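Glutathione S-transferase (Sulfitobacter, PDB 4GF0) binds glutathione and, like other members of its family, probably catalyses the attack of the glutathione thiol on electrophilic substrates. Local coordinates at residues S14-I19 and T66-L71; V33-A38 and G52-L57; L84-P89 and A93-A98; M99-S104 and D142-D147; A109-H112 and R118-K121. One frame throughout, in Å; residues are numbered along the deposited sequence.

Contact 1: residues S14-I19 and T66-L71; sequences SVAVAI and TETGAL. With GSH (glutathione), chain D.
Val17 holds CG1 anti to its backbone N (chi1 -180°), which leaves both methyls leaning on Leu71, the closer being CG2 at 3.8 Å from Leu71 CB. The two branched side chains cross obliquely, and no polar atom takes part. Thr68 divides its work. With chi1 at -60°, OG1 sits beside its own backbone N while the methyl CG2 swings to the opposite side, 4.1 Å from Val17 CG2 and close to the small Ala16. Threonine therefore suits the site: it offers a methyl to the segment 14-19 and a hydroxyl to the ligand. Glutathione O11 is gripped twice, by Thr68 N at 2.9 Å in a fairly straight bond (160°) and by Thr68 OG1 at 3.0 Å. Beside it Glu67, at the N-cap position, bends back so that OE1 accepts from glutathione N1 at 2.8 Å. The γ-glutamyl carboxylate thus lies at the start of a helix, whose dipole would probably steady its charge, as in the G-site of glutathione transferases. Around this contact, Val17 also rests on Leu6 of strand 4-8, Ala16 packs on Val168 of helix 162-170, and Glu67 touches Ser97 of the second subunit.

Contact 2: residues V33-A38 and G52-L57; sequences VDFATA and GRVPAL. With GSH (glutathione), chain D.
Val54 CG2 meets the ring atom Phe35 CZ at 3.9 Å, and Phe35 CZ lies 3.6 Å from CA3 of glutathione, bridging valine and peptide. The ligand's cysteinyl unit pairs with the Val54 backbone in the manner of an added strand: Val54 N donates to glutathione O2 (3.0 Å, 157°), and glutathione N2 returns a bond to Val54 O (2.9 Å, 149°). At the edge of the Arg53 guanidinium, NH1 reaches glutathione OE1 at 3.0 Å. The cis peptide bond before Pro55 probably helps to turn the carbonyl of Val54 toward the ligand. This is the cis-proline loop of the thioredoxin fold, in which the residue before the proline pairs its backbone with the bound thiol peptide. Behind the pairing, Val54 puts CG1 anti to its carbonyl carbon (chi1 -65°) and against Val33 CG2 at 3.8 Å, the two valines sliding past each other in opposite directions; short, β-branched side chains suit backbones whose nearest CA atoms, of Val33 and Val54, are 7.8 Å apart. Tyr45 covers both, and its hydroxyl and Asn49 hold the carbonyl of Arg53. Farther out, Asp34 OD1 accepts from Ala36 N at 3.2 Å, an Asx turn that shapes the backbone carrying Phe35.

Contact 3: residues L84-P89 and A93-A98; sequences LVPTDP and AQMRSA
Met95 lays its thioether against Val85 and Pro86, and here the contact is tight. Its chain runs out with CG anti to the backbone N (chi1 176°) and then bends at the last torsion (chi3 76°), a turn that brings the terminal methyl back over Val85: Met95 CE is 3.9 Å from Val85 CG2. The sulfur touches the next residue, with Met95 SD 3.8 Å from Pro86 CD and in van der Waals reach of the carbonyl of Leu84. A flexible, unbranched methionine suits a place where a helix must fit an irregular chain. Val85 CG1 also meets Arg96 NH2 at 4.0 Å, while Met95 CE lies over one guanidinium face of Arg96, toward its rim. Replacing Val85 by an alanine would remove both methyls and would probably leave Met95 CE free to turn and that flank of the guanidinium less well covered. The other end of the contact is looser and faces solvent. Asp88 is exposed at the N-cap position, its OD2 accepting from Ala91 N, and Pro89 follows in the first turn, where lacking an N-H costs no helical bond. The CB of Pro89 points away from the segment 93-98, and what joins them is the first-turn bond from Ala93 N to Pro89 O (2.9 Å). The chemistry is thus divided: polar groups begin the helix 89-111 at the surface, while inside, the charge of Arg96, paired with Asp73, lies against the methyl groups of Met95 and Val85, a largely apolar setting in which water would probably screen the attraction to Asp73 less, helping to pay for burying the charge.

Contact 4: residues M99-S104 and D142-D147; sequences MYYLAS and DFVESD
One face of the Tyr101 ring is covered by Phe143, whose CD2 lies 3.6 Å above the plane and toward the rim. The planes meet at 33° with centroids 4.7 Å apart, an oblique aromatic pair. Phe143 has cover of its own from within its helix, since Asp147 CB lies over one face of the ring, again near the rim. The phenol oxygen reaches the base of the Phe143 side chain, Tyr101 OH standing 3.7 Å from Phe143 CB. Both aromatics carry CG anti to the backbone N (chi1 177° in Tyr101, -174° in Phe143), and large flat side chains reaching out in this way bridge helices whose nearest CA atoms, those of Tyr101 and Val144, are still 9.3 Å apart. Val144 adds a looser touch, CG2 to Tyr101 CE2 at 4.5 Å. Within helix 89-111, Ser104 gives both N and OG to Tyr100 O, from opposite faces of its plane. The contact joins helix 89-111 to helix 123-148 in the all-helical domain. Val144 leans on Ile186 of helix 184-194, Leu102 packs on helix 162-170, and Tyr100 stacks on Tyr100 of the second subunit.

Contact 5: residues A109-H112 and R118-K121; sequences AHAH and RWAK. With GSH (glutathione), chain D.
His112 and Trp119 lie almost flat on one another, imidazole over the six-membered ring of the indole, with centroids 4.0 Å apart and planes at 9°. In this offset stack, Trp119 CZ3 sits over the middle of the histidine while His112 NE2 lies 3.4 Å from Trp119 CE3. Trp119 is enclosed from three directions: Arg118 CB covers its opposite face, and Ala111 CB comes to the edge in the ring plane, 4.0 Å from Trp119 CH2. Alanine suits this spot, since a larger side chain would probably press on the indole rim. Arg118, extended from CG to NE, passes Ala111 and carries NH2 to glutathione O31 at 2.9 Å (161°), with a second, weak bond to OE1. Within its own chain His112 ND1 donates to the carbonyl of Val108; NE2 is hydrogen-bonded to NE2 of His112 in the second subunit, whose Trp119 also stacks with this imidazole. With an alanine at His112, Trp119 would probably lose the imidazole stacked on it from its own chain, and the second subunit's His112 its hydrogen-bond partner. If ND1 donates in both subunits, the bond between the NE2 atoms requires one further proton, and the pair may share a positive charge that the flanking indoles would be likely to stabilise.

How the contacts relate
From the N terminus, contact 1 opens at 14-19 and closes at 66-71. Nested inside its loop lies contact 2, which ties 33-38 to 52-57; both belong to the thioredoxin-like domain and touch where Pro55 packs on Ser14, Thr68 and Leu71. Contact 3 follows in series, a short loop closed where the chain enters helix 89-111. The same helix begins contact 4, whose long loop ends on helix 123-148 and encloses contact 5; no loops cross. Among these contacts, the two domains meet where Met99 of contact 4 touches Gly69 of contact 1 and, around glutathione, where Arg53 of contact 2 approaches Arg118 of contact 5. Contacts 1, 3, 4 and 5 also reach the second subunit.

Contact 1: residues S14-I19 and T66-L71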
# COMPACT_ATOMS: atom_id res chain seq x y z
N SER A 14 0.95 10.95 -6.43
CA SER A 14 -0.24 11.04 -7.29
C SER A 14 0.14 11.02 -8.76
O SER A 14 -0.67 10.61 -9.61
CB SER A 14 -1.04 12.31 -6.99
OG SER A 14 -0.22 13.48 -7.09
N VAL A 15 1.35 11.47 -9.09
CA VAL A 15 1.78 11.52 -10.48
C VAL A 15 1.88 10.12 -11.09
O VAL A 15 1.73 9.95 -12.30
CB VAL A 15 3.10 12.32 -10.64
CG1 VAL A 15 3.51 12.42 -12.09
CG2 VAL A 15 2.93 13.73 -10.06
N ALA A 16 2.12 9.11 -10.25
CA ALA A 16 2.17 7.73 -10.74
C ALA A 16 0.85 7.34 -11.38
O ALA A 16 0.81 6.62 -12.38
CB ALA A 16 2.52 6.76 -9.60
N VAL A 17 -0.25 7.81 -10.80
CA VAL A 17 -1.56 7.46 -11.33
C VAL A 17 -1.76 8.17 -12.67
O VAL A 17 -2.28 7.59 -13.62
CB VAL A 17 -2.68 7.81 -10.32
CG1 VAL A 17 -4.06 7.44 -10.89
CG2 VAL A 17 -2.44 7.07 -9.00
N ALA A 18 -1.34 9.43 -12.75
CA ALA A 18 -1.45 10.17 -14.01
C ALA A 18 -0.69 9.46 -15.13
O ALA A 18 -1.18 9.32 -16.25
CB ALA A 18 -0.95 11.59 -13.84
N ILE A 19 0.51 8.99 -14.80
CA ILE A 19 1.32 8.27 -15.78
C ILE A 19 0.57 7.03 -16.27
O ILE A 19 0.54 6.76 -17.47
CB ILE A 19 2.66 7.89 -15.18
CG1 ILE A 19 3.49 9.16 -14.99
CG2 ILE A 19 3.42 6.91 -16.11
CD1 ILE A 19 4.76 8.96 -14.13
N THR A 66 -9.22 6.22 -3.26
CA THR A 66 -7.92 6.66 -2.74
C THR A 66 -6.95 5.50 -2.69
O THR A 66 -7.36 4.34 -2.83
CB THR A 66 -8.02 7.23 -1.32
OG1 THR A 66 -8.50 6.22 -0.43
CG2 THR A 66 -8.97 8.43 -1.29
N GLU A 67 -5.68 5.85 -2.45
CA GLU A 67 -4.51 4.95 -2.33
C GLU A 67 -3.91 4.62 -3.69
O GLU A 67 -4.51 3.92 -4.50
CB GLU A 67 -4.79 3.67 -1.53
CG GLU A 67 -5.25 3.91 -0.10
CD GLU A 67 -4.17 4.50 0.80
OE1 GLU A 67 -2.96 4.32 0.50
OE2 GLU A 67 -4.53 5.13 1.82
N THR A 68 -2.70 5.13 -3.91
CA THR A 68 -2.05 5.00 -5.20
C THR A 68 -2.14 3.59 -5.79
O THR A 68 -2.54 3.42 -6.95
CB THR A 68 -0.58 5.43 -5.07
OG1 THR A 68 -0.54 6.80 -4.65
CG2 THR A 68 0.15 5.31 -6.41
N GLY A 69 -1.79 2.57 -5.01
CA GLY A 69 -1.76 1.22 -5.55
C GLY A 69 -3.13 0.74 -6.01
O GLY A 69 -3.25 0.02 -7.00
N ALA A 70 -4.16 1.14 -5.27
CA ALA A 70 -5.53 0.77 -5.62
C ALA A 70 -5.95 1.47 -6.90
O ALA A 70 -6.60 0.88 -7.77
CB ALA A 70 -6.49 1.11 -4.47
N LEU A 71 -5.56 2.74 -7.04
CA LEU A 71 -5.90 3.50 -8.24
C LEU A 71 -5.20 2.95 -9.47
O LEU A 71 -5.74 2.96 -10.55
CB LEU A 71 -5.50 4.97 -8.08
CG LEU A 71 -6.17 5.73 -6.94
CD1 LEU A 71 -5.93 7.23 -7.06
CD2 LEU A 71 -7.62 5.43 -6.94
N1 GSH D . -0.63 5.70 1.14
CA1 GSH D . -0.96 6.85 0.34
C1 GSH D . -0.95 6.49 -1.11
O11 GSH D . -1.76 7.02 -1.91
O12 GSH D . -0.10 5.66 -1.55
CB1 GSH D . 0.07 7.94 0.55
CG1 GSH D . -0.56 9.26 0.09
CD1 GSH D . 0.33 10.43 0.53
OE1 GSH D . 0.82 10.46 1.66
N2 GSH D . 0.59 11.50 -0.42
CA2 GSH D . 1.42 12.62 -0.02
C2 GSH D . 0.51 13.66 0.57
O2 GSH D . -0.65 13.78 0.19
CB2 GSH D . 2.14 13.20 -1.19
SG2 GSH D . 3.34 12.02 -1.80
N3 GSH D . 0.98 14.56 1.62
CA3 GSH D . 0.06 15.56 2.15
C3 GSH D . 0.21 15.71 3.64
O31 GSH D . 0.79 14.81 4.32
O32 GSH D . -0.26 16.74 4.23

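Contact 2: residues V33-A38 and G52-L57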
# COMPACT_ATOMS: atom_id res chain seq x y z
N VAL A 33 -3.86 20.08 -6.29
CA VAL A 33 -4.09 20.38 -4.89
C VAL A 33 -2.83 21.07 -4.38
O VAL A 33 -1.74 20.52 -4.46
CB VAL A 33 -4.36 19.10 -4.09
CG1 VAL A 33 -4.56 19.43 -2.62
CG2 VAL A 33 -5.58 18.37 -4.66
N ASP A 34 -2.99 22.30 -3.89
CA ASP A 34 -1.85 23.16 -3.57
C ASP A 34 -1.34 22.99 -2.13
O ASP A 34 -1.95 23.48 -1.19
CB ASP A 34 -2.24 24.62 -3.82
CG ASP A 34 -1.06 25.57 -3.76
OD1 ASP A 34 0.10 25.10 -3.74
OD2 ASP A 34 -1.30 26.79 -3.75
N PHE A 35 -0.21 22.30 -1.98
CA PHE A 35 0.40 22.07 -0.66
C PHE A 35 0.93 23.36 -0.04
O PHE A 35 1.10 23.44 1.18
CB PHE A 35 1.56 21.08 -0.75
CG PHE A 35 1.16 19.64 -0.88
CD1 PHE A 35 -0.15 19.28 -1.18
CD2 PHE A 35 2.10 18.64 -0.70
CE1 PHE A 35 -0.51 17.95 -1.30
CE2 PHE A 35 1.74 17.30 -0.82
CZ PHE A 35 0.43 16.95 -1.12
N ALA A 36 1.20 24.35 -0.88
CA ALA A 36 1.79 25.61 -0.41
C ALA A 36 0.84 26.37 0.51
O ALA A 36 1.27 27.19 1.31
CB ALA A 36 2.21 26.48 -1.59
N THR A 37 -0.46 26.10 0.38
CA THR A 37 -1.45 26.68 1.28
C THR A 37 -2.17 25.60 2.07
O THR A 37 -3.24 25.85 2.63
CB THR A 37 -2.48 27.51 0.51
OG1 THR A 37 -3.01 26.72 -0.56
CG2 THR A 37 -1.84 28.77 -0.05
N ALA A 38 -1.57 24.41 2.11
CA ALA A 38 -2.13 23.27 2.83
C ALA A 38 -3.58 23.01 2.44
O ALA A 38 -4.41 22.66 3.29
CB ALA A 38 -2.01 23.49 4.34
N GLY A 52 -6.78 13.42 3.66
CA GLY A 52 -6.05 14.65 3.37
C GLY A 52 -4.78 14.40 2.56
O GLY A 52 -3.77 15.08 2.76
N ARG A 53 -4.83 13.42 1.67
CA ARG A 53 -3.67 13.07 0.85
C ARG A 53 -4.04 13.08 -0.62
O ARG A 53 -5.22 12.96 -0.97
CB ARG A 53 -3.14 11.67 1.18
CG ARG A 53 -2.98 11.36 2.65
CD ARG A 53 -1.84 12.13 3.30
NE ARG A 53 -1.72 11.71 4.70
CZ ARG A 53 -1.14 10.58 5.08
NH1 ARG A 53 -0.60 9.77 4.16
NH2 ARG A 53 -1.09 10.25 6.36
N VAL A 54 -3.03 13.22 -1.47
CA VAL A 54 -3.21 12.93 -2.89
C VAL A 54 -2.43 11.64 -3.18
O VAL A 54 -1.42 11.37 -2.52
CB VAL A 54 -2.72 14.10 -3.79
CG1 VAL A 54 -3.58 15.34 -3.58
CG2 VAL A 54 -1.25 14.42 -3.51
N PRO A 55 -2.87 10.82 -4.14
CA PRO A 55 -3.98 11.03 -5.09
C PRO A 55 -5.36 10.70 -4.55
O PRO A 55 -5.50 9.93 -3.59
CB PRO A 55 -3.65 10.04 -6.20
CG PRO A 55 -2.98 8.89 -5.45
CD PRO A 55 -2.13 9.58 -4.43
N ALA A 56 -6.37 11.27 -5.20
CA ALA A 56 -7.73 10.75 -5.10
C ALA A 56 -8.25 10.75 -6.52
O ALA A 56 -7.85 11.59 -7.34
CB ALA A 56 -8.60 11.64 -4.20
N LEU A 57 -9.14 9.82 -6.82
CA LEU A 57 -9.69 9.71 -8.17
C LEU A 57 -11.20 9.75 -8.10
O LEU A 57 -11.81 8.98 -7.36
CB LEU A 57 -9.23 8.40 -8.81
CG LEU A 57 -9.53 8.21 -10.30
CD1 LEU A 57 -8.62 9.12 -11.15
CD2 LEU A 57 -9.34 6.73 -10.67
N1 GSH D . -0.63 5.70 1.14
CA1 GSH D . -0.96 6.85 0.34
C1 GSH D . -0.95 6.49 -1.11
O11 GSH D . -1.76 7.02 -1.91
O12 GSH D . -0.10 5.66 -1.55
CB1 GSH D . 0.07 7.94 0.55
CG1 GSH D . -0.56 9.26 0.09
CD1 GSH D . 0.33 10.43 0.53
OE1 GSH D . 0.82 10.46 1.66
N2 GSH D . 0.59 11.50 -0.42
CA2 GSH D . 1.42 12.62 -0.02
C2 GSH D . 0.51 13.66 0.57
O2 GSH D . -0.65 13.78 0.19
CB2 GSH D . 2.14 13.20 -1.19
SG2 GSH D . 3.34 12.02 -1.80
N3 GSH D . 0.98 14.56 1.62
CA3 GSH D . 0.06 15.56 2.15
C3 GSH D . 0.21 15.71 3.64
O31 GSH D . 0.79 14.81 4.32
O32 GSH D . -0.26 16.74 4.23

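Contact 3: residues L84-P89 and A93-A98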
# COMPACT_ATOMS: atom_id res chain seq x y z
N LEU A 84 -1.29 -3.42 -18.67
CA LEU A 84 -0.53 -2.93 -17.52
C LEU A 84 -0.33 -3.96 -16.40
O LEU A 84 0.53 -3.77 -15.54
CB LEU A 84 -1.18 -1.66 -16.96
CG LEU A 84 -1.10 -0.44 -17.88
CD1 LEU A 84 -2.02 0.67 -17.38
CD2 LEU A 84 0.34 0.05 -17.95
N VAL A 85 -1.12 -5.02 -16.41
CA VAL A 85 -0.98 -6.11 -15.44
C VAL A 85 -0.79 -7.41 -16.21
O VAL A 85 -1.59 -7.72 -17.11
CB VAL A 85 -2.22 -6.23 -14.54
CG1 VAL A 85 -2.10 -7.43 -13.58
CG2 VAL A 85 -2.44 -4.94 -13.76
N PRO A 86 0.26 -8.17 -15.88
CA PRO A 86 0.51 -9.46 -16.55
C PRO A 86 -0.65 -10.44 -16.34
O PRO A 86 -1.29 -10.44 -15.29
CB PRO A 86 1.73 -10.01 -15.82
CG PRO A 86 2.34 -8.87 -15.13
CD PRO A 86 1.29 -7.85 -14.87
N THR A 87 -0.92 -11.27 -17.33
CA THR A 87 -1.93 -12.30 -17.17
C THR A 87 -1.45 -13.42 -16.24
O THR A 87 -2.25 -14.03 -15.53
CB THR A 87 -2.38 -12.89 -18.52
OG1 THR A 87 -1.24 -13.43 -19.20
CG2 THR A 87 -3.02 -11.82 -19.37
N ASP A 88 -0.15 -13.70 -16.26
CA ASP A 88 0.41 -14.71 -15.37
C ASP A 88 0.35 -14.23 -13.93
O ASP A 88 0.87 -13.16 -13.61
CB ASP A 88 1.87 -14.99 -15.72
CG ASP A 88 2.54 -15.91 -14.72
OD1 ASP A 88 2.10 -17.07 -14.58
OD2 ASP A 88 3.51 -15.47 -14.06
N PRO A 89 -0.30 -15.01 -13.05
CA PRO A 89 -0.46 -14.63 -11.64
C PRO A 89 0.86 -14.41 -10.92
O PRO A 89 0.92 -13.54 -10.05
CB PRO A 89 -1.18 -15.84 -11.03
CG PRO A 89 -1.95 -16.42 -12.17
CD PRO A 89 -1.04 -16.25 -13.37
N ALA A 93 1.95 -10.93 -9.28
CA ALA A 93 2.26 -10.88 -7.85
C ALA A 93 3.60 -10.19 -7.62
O ALA A 93 3.79 -9.49 -6.63
CB ALA A 93 2.24 -12.30 -7.24
N GLN A 94 4.54 -10.39 -8.53
CA GLN A 94 5.83 -9.73 -8.40
C GLN A 94 5.67 -8.23 -8.64
O GLN A 94 6.34 -7.43 -8.00
CB GLN A 94 6.84 -10.35 -9.37
CG GLN A 94 7.17 -11.80 -9.02
CD GLN A 94 7.94 -12.50 -10.11
OE1 GLN A 94 7.67 -12.31 -11.30
NE2 GLN A 94 8.91 -13.33 -9.71
N MET A 95 4.77 -7.88 -9.56
CA MET A 95 4.42 -6.48 -9.82
C MET A 95 3.82 -5.89 -8.55
O MET A 95 4.22 -4.82 -8.11
CB MET A 95 3.39 -6.40 -10.95
CG MET A 95 2.87 -5.00 -11.25
SD MET A 95 1.36 -5.07 -12.22
CE MET A 95 0.17 -5.54 -10.95
N ARG A 96 2.88 -6.59 -7.93
CA ARG A 96 2.22 -6.06 -6.73
C ARG A 96 3.13 -6.05 -5.51
O ARG A 96 2.97 -5.21 -4.63
CB ARG A 96 0.89 -6.78 -6.44
CG ARG A 96 -0.19 -6.40 -7.45
CD ARG A 96 -1.58 -6.82 -6.99
NE ARG A 96 -2.52 -6.58 -8.08
CZ ARG A 96 -2.88 -7.50 -8.97
NH1 ARG A 96 -2.42 -8.75 -8.87
NH2 ARG A 96 -3.71 -7.18 -9.96
N SER A 97 4.09 -6.97 -5.46
CA SER A 97 5.04 -6.98 -4.36
C SER A 97 5.83 -5.69 -4.41
O SER A 97 6.07 -5.06 -3.38
CB SER A 97 6.00 -8.16 -4.48
OG SER A 97 7.01 -8.07 -3.48
N ALA A 98 6.22 -5.28 -5.61
CA ALA A 98 6.97 -4.04 -5.77
C ALA A 98 6.10 -2.87 -5.31
O ALA A 98 6.57 -1.97 -4.61
CB ALA A 98 7.39 -3.84 -7.22

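Contact 4: residues M99-S104 and D142-D147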
# COMPACT_ATOMS: atom_id res chain seq x y z
N MET A 99 4.83 -2.89 -5.70
CA MET A 99 3.91 -1.80 -5.35
C MET A 99 3.68 -1.70 -3.84
O MET A 99 3.74 -0.62 -3.28
CB MET A 99 2.59 -1.93 -6.11
CG MET A 99 2.78 -1.85 -7.63
SD MET A 99 1.37 -2.54 -8.54
CE MET A 99 0.09 -1.37 -8.12
N TYR A 100 3.44 -2.83 -3.18
CA TYR A 100 3.24 -2.79 -1.74
C TYR A 100 4.52 -2.42 -1.00
O TYR A 100 4.45 -1.77 0.04
CB TYR A 100 2.67 -4.10 -1.21
CG TYR A 100 1.16 -4.17 -1.34
CD1 TYR A 100 0.33 -3.67 -0.35
CD2 TYR A 100 0.57 -4.75 -2.46
CE1 TYR A 100 -1.05 -3.74 -0.46
CE2 TYR A 100 -0.81 -4.81 -2.59
CZ TYR A 100 -1.61 -4.31 -1.58
OH TYR A 100 -2.97 -4.39 -1.69
N TYR A 101 5.67 -2.84 -1.52
CA TYR A 101 6.95 -2.43 -0.93
C TYR A 101 7.08 -0.90 -0.97
O TYR A 101 7.49 -0.27 0.01
CB TYR A 101 8.14 -3.06 -1.65
CG TYR A 101 9.46 -2.58 -1.09
CD1 TYR A 101 9.97 -3.12 0.07
CD2 TYR A 101 10.18 -1.57 -1.72
CE1 TYR A 101 11.16 -2.68 0.60
CE2 TYR A 101 11.39 -1.13 -1.20
CZ TYR A 101 11.87 -1.69 -0.04
OH TYR A 101 13.06 -1.26 0.49
N LEU A 102 6.75 -0.32 -2.11
CA LEU A 102 6.80 1.13 -2.24
C LEU A 102 5.81 1.79 -1.27
O LEU A 102 6.16 2.75 -0.59
CB LEU A 102 6.53 1.55 -3.70
CG LEU A 102 7.63 1.08 -4.67
CD1 LEU A 102 7.22 1.42 -6.11
CD2 LEU A 102 9.00 1.69 -4.35
N ALA A 103 4.60 1.25 -1.19
CA ALA A 103 3.56 1.82 -0.33
C ALA A 103 3.87 1.73 1.16
O ALA A 103 3.55 2.65 1.92
CB ALA A 103 2.20 1.15 -0.61
N SER A 104 4.49 0.63 1.58
CA SER A 104 4.66 0.33 3.01
C SER A 104 6.04 0.67 3.55
O SER A 104 6.23 0.83 4.77
CB SER A 104 4.39 -1.16 3.25
OG SER A 104 5.36 -1.97 2.59
N ASP A 142 18.88 0.22 -2.44
CA ASP A 142 19.66 -1.02 -2.48
C ASP A 142 18.77 -2.22 -2.77
O ASP A 142 19.09 -3.07 -3.62
CB ASP A 142 20.37 -1.25 -1.13
CG ASP A 142 21.56 -0.36 -0.92
OD1 ASP A 142 21.98 0.34 -1.87
OD2 ASP A 142 22.10 -0.37 0.20
N PHE A 143 17.66 -2.30 -2.05
CA PHE A 143 16.70 -3.38 -2.24
C PHE A 143 16.01 -3.33 -3.60
O PHE A 143 15.77 -4.38 -4.22
CB PHE A 143 15.64 -3.36 -1.14
CG PHE A 143 14.69 -4.51 -1.20
CD1 PHE A 143 15.06 -5.74 -0.69
CD2 PHE A 143 13.45 -4.37 -1.78
CE1 PHE A 143 14.19 -6.82 -0.74
CE2 PHE A 143 12.58 -5.45 -1.84
CZ PHE A 143 12.95 -6.67 -1.32
N VAL A 144 15.65 -2.14 -4.07
CA VAL A 144 15.09 -2.00 -5.40
C VAL A 144 16.05 -2.57 -6.43
O VAL A 144 15.66 -3.36 -7.29
CB VAL A 144 14.80 -0.52 -5.74
CG1 VAL A 144 14.55 -0.34 -7.24
CG2 VAL A 144 13.61 -0.02 -4.94
N GLU A 145 17.31 -2.17 -6.32
CA GLU A 145 18.35 -2.55 -7.28
C GLU A 145 18.59 -4.06 -7.27
O GLU A 145 18.77 -4.66 -8.32
CB GLU A 145 19.64 -1.77 -6.98
CG GLU A 145 20.82 -2.08 -7.89
CD GLU A 145 20.70 -1.40 -9.25
OE1 GLU A 145 19.80 -0.55 -9.44
OE2 GLU A 145 21.52 -1.72 -10.14
N SER A 146 18.55 -4.67 -6.10
CA SER A 146 18.92 -6.07 -5.97
C SER A 146 17.73 -7.03 -6.08
O SER A 146 17.89 -8.18 -6.47
CB SER A 146 19.63 -6.30 -4.65
OG SER A 146 18.72 -6.17 -3.58
N ASP A 147 16.54 -6.56 -5.72
CA ASP A 147 15.42 -7.48 -5.51
C ASP A 147 14.09 -7.11 -6.15
O ASP A 147 13.14 -7.88 -6.09
CB ASP A 147 15.22 -7.70 -4.01
CG ASP A 147 16.23 -8.66 -3.42
OD1 ASP A 147 15.85 -9.81 -3.11
OD2 ASP A 147 17.40 -8.27 -3.28

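Contact 5: residues A109-H112 and R118-K121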
# COMPACT_ATOMS: atom_id res chain seq x y z
N ALA A 109 9.55 5.64 4.25
CA ALA A 109 10.86 6.20 4.60
C ALA A 109 10.97 7.65 4.16
O ALA A 109 11.46 8.50 4.91
CB ALA A 109 12.00 5.36 4.01
N HIS A 110 10.53 7.94 2.94
CA HIS A 110 10.57 9.30 2.41
C HIS A 110 9.70 10.24 3.24
O HIS A 110 10.06 11.40 3.46
CB HIS A 110 10.11 9.31 0.95
CG HIS A 110 9.90 10.68 0.39
ND1 HIS A 110 10.93 11.50 -0.01
CD2 HIS A 110 8.75 11.37 0.14
CE1 HIS A 110 10.43 12.64 -0.47
NE2 HIS A 110 9.11 12.58 -0.39
N ALA A 111 8.56 9.73 3.70
CA ALA A 111 7.57 10.54 4.41
C ALA A 111 8.10 11.05 5.74
O ALA A 111 7.60 12.04 6.28
CB ALA A 111 6.29 9.74 4.63
N HIS A 112 9.11 10.37 6.28
CA HIS A 112 9.70 10.80 7.55
C HIS A 112 10.54 12.06 7.42
O HIS A 112 10.97 12.64 8.43
CB HIS A 112 10.50 9.66 8.18
CG HIS A 112 9.66 8.62 8.83
ND1 HIS A 112 8.91 7.70 8.12
CD2 HIS A 112 9.40 8.37 10.14
CE1 HIS A 112 8.26 6.92 8.96
NE2 HIS A 112 8.54 7.31 10.19
N ARG A 118 3.36 12.99 11.80
CA ARG A 118 2.42 11.87 11.77
C ARG A 118 2.63 10.90 12.93
O ARG A 118 1.69 10.23 13.36
CB ARG A 118 2.54 11.10 10.45
CG ARG A 118 2.04 11.87 9.26
CD ARG A 118 2.15 11.02 8.01
NE ARG A 118 1.86 11.79 6.80
CZ ARG A 118 2.13 11.36 5.58
NH1 ARG A 118 2.71 10.17 5.40
NH2 ARG A 118 1.84 12.12 4.53
N TRP A 119 3.86 10.80 13.43
CA TRP A 119 4.20 9.74 14.36
C TRP A 119 4.88 10.23 15.64
O TRP A 119 5.11 9.45 16.56
CB TRP A 119 5.11 8.70 13.69
CG TRP A 119 4.54 8.15 12.42
CD1 TRP A 119 3.54 7.24 12.31
CD2 TRP A 119 4.94 8.49 11.09
NE1 TRP A 119 3.28 6.99 10.98
CE2 TRP A 119 4.13 7.73 10.21
CE3 TRP A 119 5.90 9.35 10.55
CZ2 TRP A 119 4.25 7.82 8.81
CZ3 TRP A 119 6.03 9.43 9.17
CH2 TRP A 119 5.20 8.67 8.32
N ALA A 120 5.21 11.52 15.68
CA ALA A 120 5.92 12.12 16.82
C ALA A 120 5.48 13.56 17.02
O ALA A 120 4.86 14.15 16.14
CB ALA A 120 7.43 12.06 16.60
N LYS A 121 5.81 14.12 18.18
CA LYS A 121 5.39 15.48 18.51
C LYS A 121 6.56 16.44 18.72
O LYS A 121 6.40 17.65 18.53
CB LYS A 121 4.50 15.47 19.76
CG LYS A 121 3.02 15.31 19.44
CD LYS A 121 2.22 14.93 20.68
CE LYS A 121 0.76 14.66 20.33
NZ LYS A 121 -0.02 15.91 20.09
N1 GSH D . -0.63 5.70 1.14
CA1 GSH D . -0.96 6.85 0.34
C1 GSH D . -0.95 6.49 -1.11
O11 GSH D . -1.76 7.02 -1.91
O12 GSH D . -0.10 5.66 -1.55
CB1 GSH D . 0.07 7.94 0.55
CG1 GSH D . -0.56 9.26 0.09
CD1 GSH D . 0.33 10.43 0.53
OE1 GSH D . 0.82 10.46 1.66
N2 GSH D . 0.59 11.50 -0.42
CA2 GSH D . 1.42 12.62 -0.02
C2 GSH D . 0.51 13.66 0.57
O2 GSH D . -0.65 13.78 0.19
CB2 GSH D . 2.14 13.20 -1.19
SG2 GSH D . 3.34 12.02 -1.80
N3 GSH D . 0.98 14.56 1.62
CA3 GSH D . 0.06 15.56 2.15
C3 GSH D . 0.21 15.71 3.64
O31 GSH D . 0.79 14.81 4.32
O32 GSH D . -0.26 16.74 4.23